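Local structure of scyllo-inositol 2-dehydrogenase (NADP(+)) IolW (Bacillus subtilis subsp. subtilis, 3GDO) at residues Val151-Tyr156 against Gly236-Ile241; Val8-Tyr13 against Tyr31-Ile36; Val121-Arg126 against Leu319-Glu324. The protein catalyses the reversible, NADPH-dependent reduction of scyllo-inosose to scyllo-inositol and does not accept NADH in place of NADPH. All blocks are in the same frame, centred on the assembly; numbering follows the deposited sequence.

Contact 1 (Val151-Tyr156 against Gly236-Ile241); sequences VSYNRY and GPRYQI
Arg-238 reaches beside Tyr-153 and sets its NH1 over the middle of the phenol ring, 3.5 Å above the ring plane. The two side chains run alongside each other and point the same way, yet their planes stand 76° apart, so the guanidinium meets the ring face with its edge rather than lying flat on it. This is a cation-pi contact, with Arg-238 CZ 4.5 Å from the centroid of the Tyr-153 ring. CG of Arg-238 is anti to the backbone N (chi1 178°), and the chain runs extended as far as NE, alongside Tyr-153. A water lying in the guanidinium plane accepts from Arg-238 NH1 and donates to Ser-152 O, tying the same nitrogen back to the backbone. Next in sequence, Tyr-239 lies side by side with Val-151, whose CG2 is 3.7 Å from Tyr-239 CD1; the Tyr-239 hydroxyl is held by Gln-185 and takes a weak bond from Arg-238 NE. Two hydrogen bonds join the two segments: Ser-152 N donates to Arg-238 O (2.8 Å), and Ser-152 OG donates to Pro-237 O at 3.0 Å, tilted 31° from that carbonyl plane. On its other side 236-241 carries a classic beta bulge, Arg-238 and Tyr-239 both facing Lys-250 of strand 246-250; toward strand 146-152, Val-151 and Tyr-239 form an antiparallel, non-hydrogen-bonded pair in the mixed sheet of the C-terminal alpha/beta domain.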
# COMPACT_ATOMS: atom_id res chain seq x y z
N VAL B 151 -3.67 -3.94 -4.19
CA VAL B 151 -3.07 -4.47 -5.43
C VAL B 151 -2.09 -3.44 -5.94
O VAL B 151 -2.42 -2.23 -6.02
CB VAL B 151 -4.16 -4.78 -6.53
CG1 VAL B 151 -3.53 -5.48 -7.69
CG2 VAL B 151 -5.26 -5.65 -5.92
N SER B 152 -0.88 -3.87 -6.26
CA SER B 152 0.06 -2.91 -6.90
C SER B 152 0.50 -3.33 -8.26
O SER B 152 0.62 -4.52 -8.57
CB SER B 152 1.26 -2.56 -6.02
OG SER B 152 2.21 -3.58 -6.02
N TYR B 153 0.74 -2.35 -9.12
CA TYR B 153 1.03 -2.67 -10.53
C TYR B 153 2.06 -1.67 -11.01
O TYR B 153 1.73 -0.63 -11.57
CB TYR B 153 -0.26 -2.51 -11.34
CG TYR B 153 -0.29 -3.19 -12.70
CD1 TYR B 153 -1.52 -3.45 -13.33
CD2 TYR B 153 0.89 -3.60 -13.35
CE1 TYR B 153 -1.57 -4.06 -14.56
CE2 TYR B 153 0.85 -4.24 -14.58
CZ TYR B 153 -0.39 -4.45 -15.19
OH TYR B 153 -0.48 -5.04 -16.41
N ASN B 154 3.32 -2.00 -10.77
CA ASN B 154 4.39 -1.03 -10.87
C ASN B 154 5.21 -1.34 -12.09
O ASN B 154 5.17 -2.45 -12.59
CB ASN B 154 5.29 -1.13 -9.65
CG ASN B 154 4.63 -0.71 -8.39
OD1 ASN B 154 4.05 0.38 -8.28
ND2 ASN B 154 4.77 -1.54 -7.39
N ARG B 155 6.03 -0.40 -12.52
CA ARG B 155 7.05 -0.74 -13.50
C ARG B 155 8.29 0.13 -13.21
O ARG B 155 8.21 1.11 -12.46
CB ARG B 155 6.51 -0.51 -14.92
CG ARG B 155 6.30 0.97 -15.22
CD ARG B 155 5.37 1.26 -16.42
NE ARG B 155 5.11 2.70 -16.42
CZ ARG B 155 4.97 3.46 -17.51
NH1 ARG B 155 4.76 4.76 -17.37
NH2 ARG B 155 5.02 2.92 -18.73
N TYR B 156 9.42 -0.21 -13.83
CA TYR B 156 10.61 0.64 -13.80
C TYR B 156 10.87 1.19 -15.20
O TYR B 156 11.44 0.52 -16.02
CB TYR B 156 11.86 -0.11 -13.29
CG TYR B 156 13.06 0.82 -13.09
CD1 TYR B 156 13.06 1.78 -12.06
CD2 TYR B 156 14.17 0.76 -13.93
CE1 TYR B 156 14.12 2.63 -11.87
CE2 TYR B 156 15.26 1.62 -13.74
CZ TYR B 156 15.22 2.54 -12.71
OH TYR B 156 16.28 3.38 -12.51
N GLY B 236 6.87 -4.81 -4.73
CA GLY B 236 6.47 -5.59 -3.57
C GLY B 236 5.46 -6.61 -4.06
O GLY B 236 5.36 -6.86 -5.25
N PRO B 237 4.69 -7.20 -3.15
CA PRO B 237 3.62 -8.07 -3.62
C PRO B 237 2.61 -7.35 -4.57
O PRO B 237 2.31 -6.14 -4.41
CB PRO B 237 2.88 -8.43 -2.35
CG PRO B 237 3.69 -7.91 -1.21
CD PRO B 237 4.70 -7.01 -1.70
N ARG B 238 2.17 -8.09 -5.58
CA ARG B 238 1.08 -7.67 -6.49
C ARG B 238 -0.23 -7.64 -5.68
O ARG B 238 -0.95 -6.63 -5.71
CB ARG B 238 0.96 -8.60 -7.69
CG ARG B 238 -0.21 -8.22 -8.63
CD ARG B 238 -0.09 -8.86 -10.01
NE ARG B 238 -1.26 -8.64 -10.88
CZ ARG B 238 -1.35 -7.72 -11.84
NH1 ARG B 238 -0.35 -6.84 -12.06
NH2 ARG B 238 -2.46 -7.66 -12.60
N TYR B 239 -0.51 -8.71 -4.95
CA TYR B 239 -1.70 -8.82 -4.09
C TYR B 239 -1.38 -8.99 -2.62
O TYR B 239 -0.56 -9.81 -2.24
CB TYR B 239 -2.62 -10.02 -4.49
CG TYR B 239 -3.09 -9.94 -5.93
CD1 TYR B 239 -4.23 -9.20 -6.27
CD2 TYR B 239 -2.36 -10.52 -6.95
CE1 TYR B 239 -4.66 -9.09 -7.58
CE2 TYR B 239 -2.77 -10.40 -8.28
CZ TYR B 239 -3.92 -9.67 -8.58
OH TYR B 239 -4.33 -9.53 -9.89
N GLN B 240 -2.09 -8.23 -1.81
CA GLN B 240 -2.15 -8.46 -0.39
C GLN B 240 -3.60 -8.38 -0.00
O GLN B 240 -4.25 -7.29 -0.06
CB GLN B 240 -1.33 -7.40 0.40
CG GLN B 240 0.15 -7.35 0.01
CD GLN B 240 0.90 -6.14 0.60
OE1 GLN B 240 1.12 -6.05 1.80
NE2 GLN B 240 1.32 -5.22 -0.27
N ILE B 241 -4.13 -9.53 0.42
CA ILE B 241 -5.55 -9.63 0.73
C ILE B 241 -5.79 -10.18 2.13
O ILE B 241 -5.34 -11.30 2.42
CB ILE B 241 -6.27 -10.54 -0.29
CG1 ILE B 241 -5.93 -10.16 -1.74
CG2 ILE B 241 -7.80 -10.47 -0.06
CD1 ILE B 241 -6.46 -11.17 -2.78
O HOH W 1 1.89 -6.31 -10.47

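Contact 2 (Val8-Tyr13 against Tyr31-Ile36); sequences VGILGY and YQISKI
Val-8 packs against Tyr-31 and the backbone beside it, and its side chain can be followed outward. Val-8 CB lies 3.5 Å from Gln-32 O. Beyond it the two methyls part: CG1 is anti to the backbone N (chi1 179°), while Val-8 CG2, on the side of that N, comes to 3.5 Å from Tyr-31 CD1, near the plane of the ring and at its edge. CG2 also rests against Gln-32 O, the acceptor for Val-8 N at 2.7 Å. From the neighbouring strand, Val-8 O accepts from both Ser-34 N (2.8 Å) and Lys-35 N (3.3 Å). This double grip accompanies a beta bulge: the pairing slips by one residue between Val-8 with Ile-33 and Gly-9 with Lys-35. Further on, Ile-10 N bonds to Lys-35 O, and Ile-10 CD1 touches Ile-33 CG2 on the face that also carries Val-8 and Ile-36. Near the end of strand 31-37, Ile-36 CG2 packs on Tyr-13 CD1 at 3.9 Å; the Tyr-13 hydroxyl is bound by Asp-47. Helix 15-26 connects the two parallel strands, and its Leu-25 packs on Tyr-31 and Ile-33. Together they form the first beta-alpha-beta unit of the Rossmann fold, and Gly-12, just past strand 6-11, probably opens the glycine-rich GxGxxG turn of the dinucleotide-binding domain.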
# COMPACT_ATOMS: atom_id res chain seq x y z
N VAL B 8 -14.62 -14.04 -38.48
CA VAL B 8 -14.06 -12.89 -37.76
C VAL B 8 -13.39 -11.91 -38.71
O VAL B 8 -12.70 -12.32 -39.63
CB VAL B 8 -13.03 -13.37 -36.71
CG1 VAL B 8 -12.39 -12.19 -35.94
CG2 VAL B 8 -13.69 -14.41 -35.78
N GLY B 9 -13.62 -10.62 -38.47
CA GLY B 9 -12.81 -9.55 -39.04
C GLY B 9 -12.01 -8.84 -37.94
O GLY B 9 -12.59 -8.43 -36.91
N ILE B 10 -10.69 -8.73 -38.13
CA ILE B 10 -9.82 -8.03 -37.16
C ILE B 10 -9.42 -6.64 -37.63
O ILE B 10 -8.83 -6.48 -38.70
CB ILE B 10 -8.56 -8.83 -36.80
CG1 ILE B 10 -8.93 -10.22 -36.33
CG2 ILE B 10 -7.72 -8.07 -35.71
CD1 ILE B 10 -7.74 -11.17 -36.20
N LEU B 11 -9.75 -5.62 -36.85
CA LEU B 11 -9.38 -4.28 -37.22
C LEU B 11 -8.01 -3.92 -36.62
O LEU B 11 -7.88 -3.78 -35.41
CB LEU B 11 -10.42 -3.26 -36.77
CG LEU B 11 -11.85 -3.32 -37.32
CD1 LEU B 11 -12.55 -1.98 -37.02
CD2 LEU B 11 -11.90 -3.63 -38.84
N GLY B 12 -7.00 -3.80 -37.49
CA GLY B 12 -5.63 -3.42 -37.05
C GLY B 12 -4.80 -4.66 -36.78
O GLY B 12 -5.28 -5.63 -36.21
N TYR B 13 -3.55 -4.63 -37.22
CA TYR B 13 -2.67 -5.76 -37.03
C TYR B 13 -1.28 -5.33 -36.49
O TYR B 13 -0.23 -5.82 -36.93
CB TYR B 13 -2.58 -6.54 -38.33
CG TYR B 13 -2.16 -7.96 -38.17
CD1 TYR B 13 -2.98 -8.88 -37.52
CD2 TYR B 13 -0.94 -8.41 -38.68
CE1 TYR B 13 -2.59 -10.21 -37.36
CE2 TYR B 13 -0.54 -9.74 -38.53
CZ TYR B 13 -1.39 -10.63 -37.87
OH TYR B 13 -1.03 -11.96 -37.70
N TYR B 31 -13.68 -20.63 -34.47
CA TYR B 31 -13.46 -19.34 -35.17
C TYR B 31 -12.80 -19.50 -36.53
O TYR B 31 -12.01 -20.41 -36.74
CB TYR B 31 -12.58 -18.39 -34.33
CG TYR B 31 -13.29 -17.85 -33.11
CD1 TYR B 31 -14.15 -16.77 -33.21
CD2 TYR B 31 -13.14 -18.47 -31.86
CE1 TYR B 31 -14.82 -16.29 -32.11
CE2 TYR B 31 -13.79 -17.99 -30.75
CZ TYR B 31 -14.63 -16.88 -30.87
OH TYR B 31 -15.32 -16.38 -29.77
N GLN B 32 -13.14 -18.59 -37.43
CA GLN B 32 -12.43 -18.45 -38.68
C GLN B 32 -12.05 -17.00 -38.84
O GLN B 32 -12.92 -16.11 -38.88
CB GLN B 32 -13.32 -18.90 -39.87
CG GLN B 32 -12.59 -18.90 -41.22
CD GLN B 32 -11.29 -19.69 -41.14
OE1 GLN B 32 -11.29 -20.91 -40.93
NE2 GLN B 32 -10.16 -19.00 -41.28
N ILE B 33 -10.75 -16.74 -38.94
CA ILE B 33 -10.30 -15.38 -39.23
C ILE B 33 -10.45 -15.17 -40.73
O ILE B 33 -9.73 -15.78 -41.49
CB ILE B 33 -8.83 -15.13 -38.81
CG1 ILE B 33 -8.67 -15.23 -37.28
CG2 ILE B 33 -8.42 -13.73 -39.21
CD1 ILE B 33 -8.23 -16.60 -36.78
N SER B 34 -11.38 -14.32 -41.14
CA SER B 34 -11.67 -14.12 -42.57
C SER B 34 -10.99 -12.89 -43.15
O SER B 34 -10.41 -12.94 -44.23
CB SER B 34 -13.18 -14.02 -42.84
OG SER B 34 -13.79 -15.25 -42.52
N LYS B 35 -11.11 -11.78 -42.43
CA LYS B 35 -10.55 -10.53 -42.92
C LYS B 35 -9.78 -9.77 -41.82
O LYS B 35 -10.09 -9.87 -40.63
CB LYS B 35 -11.65 -9.65 -43.47
CG LYS B 35 -12.33 -10.23 -44.74
CD LYS B 35 -13.25 -9.21 -45.37
CE LYS B 35 -13.72 -9.72 -46.74
NZ LYS B 35 -14.79 -8.79 -47.21
N ILE B 36 -8.75 -9.04 -42.25
CA ILE B 36 -7.96 -8.18 -41.35
C ILE B 36 -7.71 -6.87 -42.06
O ILE B 36 -7.20 -6.86 -43.18
CB ILE B 36 -6.64 -8.83 -40.94
CG1 ILE B 36 -6.86 -10.23 -40.39
CG2 ILE B 36 -5.84 -7.91 -39.97
CD1 ILE B 36 -5.59 -11.00 -40.08

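Contact 3 (Val121-Arg126 against Leu319-Glu324)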
# COMPACT_ATOMS: atom_id res chain seq x y z
N VAL B 121 -15.83 -6.14 -23.98
CA VAL B 121 -14.58 -5.39 -23.80
C VAL B 121 -13.56 -6.43 -23.35
O VAL B 121 -13.87 -7.24 -22.51
CB VAL B 121 -14.72 -4.28 -22.74
CG1 VAL B 121 -13.35 -3.54 -22.50
CG2 VAL B 121 -15.77 -3.27 -23.20
N TYR B 122 -12.38 -6.43 -23.95
CA TYR B 122 -11.39 -7.48 -23.66
C TYR B 122 -10.67 -7.22 -22.30
O TYR B 122 -9.49 -6.78 -22.30
CB TYR B 122 -10.41 -7.59 -24.86
CG TYR B 122 -9.50 -8.81 -24.85
CD1 TYR B 122 -10.04 -10.08 -24.82
CD2 TYR B 122 -8.08 -8.67 -24.87
CE1 TYR B 122 -9.21 -11.21 -24.83
CE2 TYR B 122 -7.23 -9.81 -24.87
CZ TYR B 122 -7.82 -11.07 -24.85
OH TYR B 122 -7.07 -12.23 -24.80
N HIS B 123 -11.36 -7.46 -21.18
CA HIS B 123 -10.76 -7.42 -19.83
C HIS B 123 -10.26 -8.81 -19.49
O HIS B 123 -10.83 -9.51 -18.63
CB HIS B 123 -11.72 -6.87 -18.77
CG HIS B 123 -11.75 -5.37 -18.73
ND1 HIS B 123 -10.67 -4.62 -18.29
CD2 HIS B 123 -12.69 -4.48 -19.12
CE1 HIS B 123 -10.98 -3.33 -18.36
NE2 HIS B 123 -12.20 -3.22 -18.87
N ASN B 124 -9.22 -9.20 -20.19
CA ASN B 124 -8.77 -10.58 -20.11
C ASN B 124 -7.99 -10.89 -18.84
O ASN B 124 -7.79 -12.06 -18.57
CB ASN B 124 -8.00 -11.02 -21.36
CG ASN B 124 -6.67 -10.31 -21.52
OD1 ASN B 124 -6.50 -9.16 -21.15
ND2 ASN B 124 -5.71 -11.01 -22.10
N ARG B 125 -7.57 -9.87 -18.08
CA ARG B 125 -6.88 -10.13 -16.80
C ARG B 125 -7.78 -10.81 -15.78
O ARG B 125 -7.30 -11.18 -14.70
CB ARG B 125 -6.27 -8.86 -16.14
CG ARG B 125 -5.14 -8.14 -16.88
CD ARG B 125 -4.64 -8.87 -18.07
NE ARG B 125 -3.35 -8.36 -18.50
CZ ARG B 125 -3.04 -8.04 -19.76
NH1 ARG B 125 -3.93 -8.15 -20.74
NH2 ARG B 125 -1.82 -7.61 -20.04
N ARG B 126 -9.08 -10.99 -16.07
CA ARG B 126 -9.89 -11.86 -15.23
C ARG B 126 -9.46 -13.32 -15.42
O ARG B 126 -9.87 -14.16 -14.65
CB ARG B 126 -11.39 -11.75 -15.51
CG ARG B 126 -12.01 -10.39 -15.22
CD ARG B 126 -13.51 -10.44 -15.52
NE ARG B 126 -14.08 -9.10 -15.56
CZ ARG B 126 -15.35 -8.82 -15.81
NH1 ARG B 126 -16.25 -9.80 -16.06
NH2 ARG B 126 -15.74 -7.56 -15.84
N LEU B 319 -22.53 -12.89 -21.63
CA LEU B 319 -21.17 -12.50 -22.11
C LEU B 319 -20.12 -12.61 -21.02
O LEU B 319 -20.41 -12.29 -19.85
CB LEU B 319 -21.19 -11.05 -22.62
CG LEU B 319 -21.71 -10.85 -24.06
CD1 LEU B 319 -21.91 -9.39 -24.35
CD2 LEU B 319 -20.79 -11.54 -25.16
N PRO B 320 -18.87 -13.00 -21.39
CA PRO B 320 -17.78 -13.09 -20.40
C PRO B 320 -17.43 -11.74 -19.72
O PRO B 320 -17.07 -11.71 -18.52
CB PRO B 320 -16.59 -13.59 -21.21
CG PRO B 320 -16.88 -13.13 -22.62
CD PRO B 320 -18.37 -13.28 -22.76
N VAL B 321 -17.52 -10.65 -20.48
CA VAL B 321 -17.39 -9.30 -19.94
C VAL B 321 -18.48 -8.52 -20.65
O VAL B 321 -18.61 -8.66 -21.86
CB VAL B 321 -16.00 -8.65 -20.28
CG1 VAL B 321 -15.91 -7.27 -19.70
CG2 VAL B 321 -14.76 -9.55 -19.81
N THR B 322 -19.23 -7.66 -19.95
CA THR B 322 -20.34 -6.95 -20.57
C THR B 322 -19.99 -5.49 -20.76
O THR B 322 -19.07 -5.00 -20.13
CB THR B 322 -21.63 -6.99 -19.66
OG1 THR B 322 -21.37 -6.28 -18.44
CG2 THR B 322 -22.07 -8.46 -19.32
N ALA B 323 -20.75 -4.78 -21.58
CA ALA B 323 -20.52 -3.39 -21.85
C ALA B 323 -20.63 -2.56 -20.58
O ALA B 323 -19.81 -1.66 -20.36
CB ALA B 323 -21.46 -2.85 -22.94
N GLU B 324 -21.65 -2.87 -19.78
CA GLU B 324 -21.88 -2.27 -18.45
C GLU B 324 -20.66 -2.38 -17.52
O GLU B 324 -20.30 -1.41 -16.87
CB GLU B 324 -23.07 -2.97 -17.76
CG GLU B 324 -23.68 -2.19 -16.59
CD GLU B 324 -23.81 -0.67 -16.86
OE1 GLU B 324 -24.35 -0.22 -17.93
OE2 GLU B 324 -23.32 0.10 -15.99
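Val-121 and Val-321 are the closest points of the two backbones, with CA atoms 6.2 Å apart and no hydrogen bond between the segments. On one side, an inverse gamma turn is centred on Tyr-122, closed by His-123 N to Val-121 O at 2.8 Å, and is followed by a 3-10 segment that starts at Asn-124. On the other, Val-321 is extended and Thr-322 stands at the N-cap of helix 323-342. Val-321 points at the turn, its CB 3.4 Å from Val-121 O. The contact thus joins the last strand of the parallel Rossmann sheet to the segment that leads into a C-terminal helix of the chain. Both methyls of Val-321 meet Arg-126: CG2, which also touches His-123 CB, lies 4.0 Å above the guanidinium plane, toward its rim, and Val-321 CG1 is 3.9 Å from Arg-126 NH2. The side chain of Arg-126 is extended from CG to NE and crosses that of Val-321 at a slant. Arg-126 NH1 lies 3.2 Å from Pro-320 O, at an angle too poor for a hydrogen bond. The charged group is held instead by salt bridges, from NE to Asp-184 on helix 174-190 and from NH2 to Glu-325.

Overall arrangement
All three contacts are largely buried, but contact 1 also borders the second subunit, where Pro-237 meets Pro-237 of that subunit; no other chain touches contacts 2 and 3. Contacts 1 and 2 lie on opposite sides of the chain's centre, about 35 Å apart between centres; contact 3 is nearest that centre and joins the two family regions. Contacts 2 and 3 both reach the parallel sheet, contact 2 through inner strands 6-11 and 31-37, contact 3 through edge strand 119-122. Chemistry follows place: backbone hydrogen bonds between parallel strands with aliphatic and tyrosine packing in contact 2, a cation-pi pair in contact 1, and in contact 3 a valine on a salt-bridged arginine. Helix 174-190 serves contacts 1 and 3.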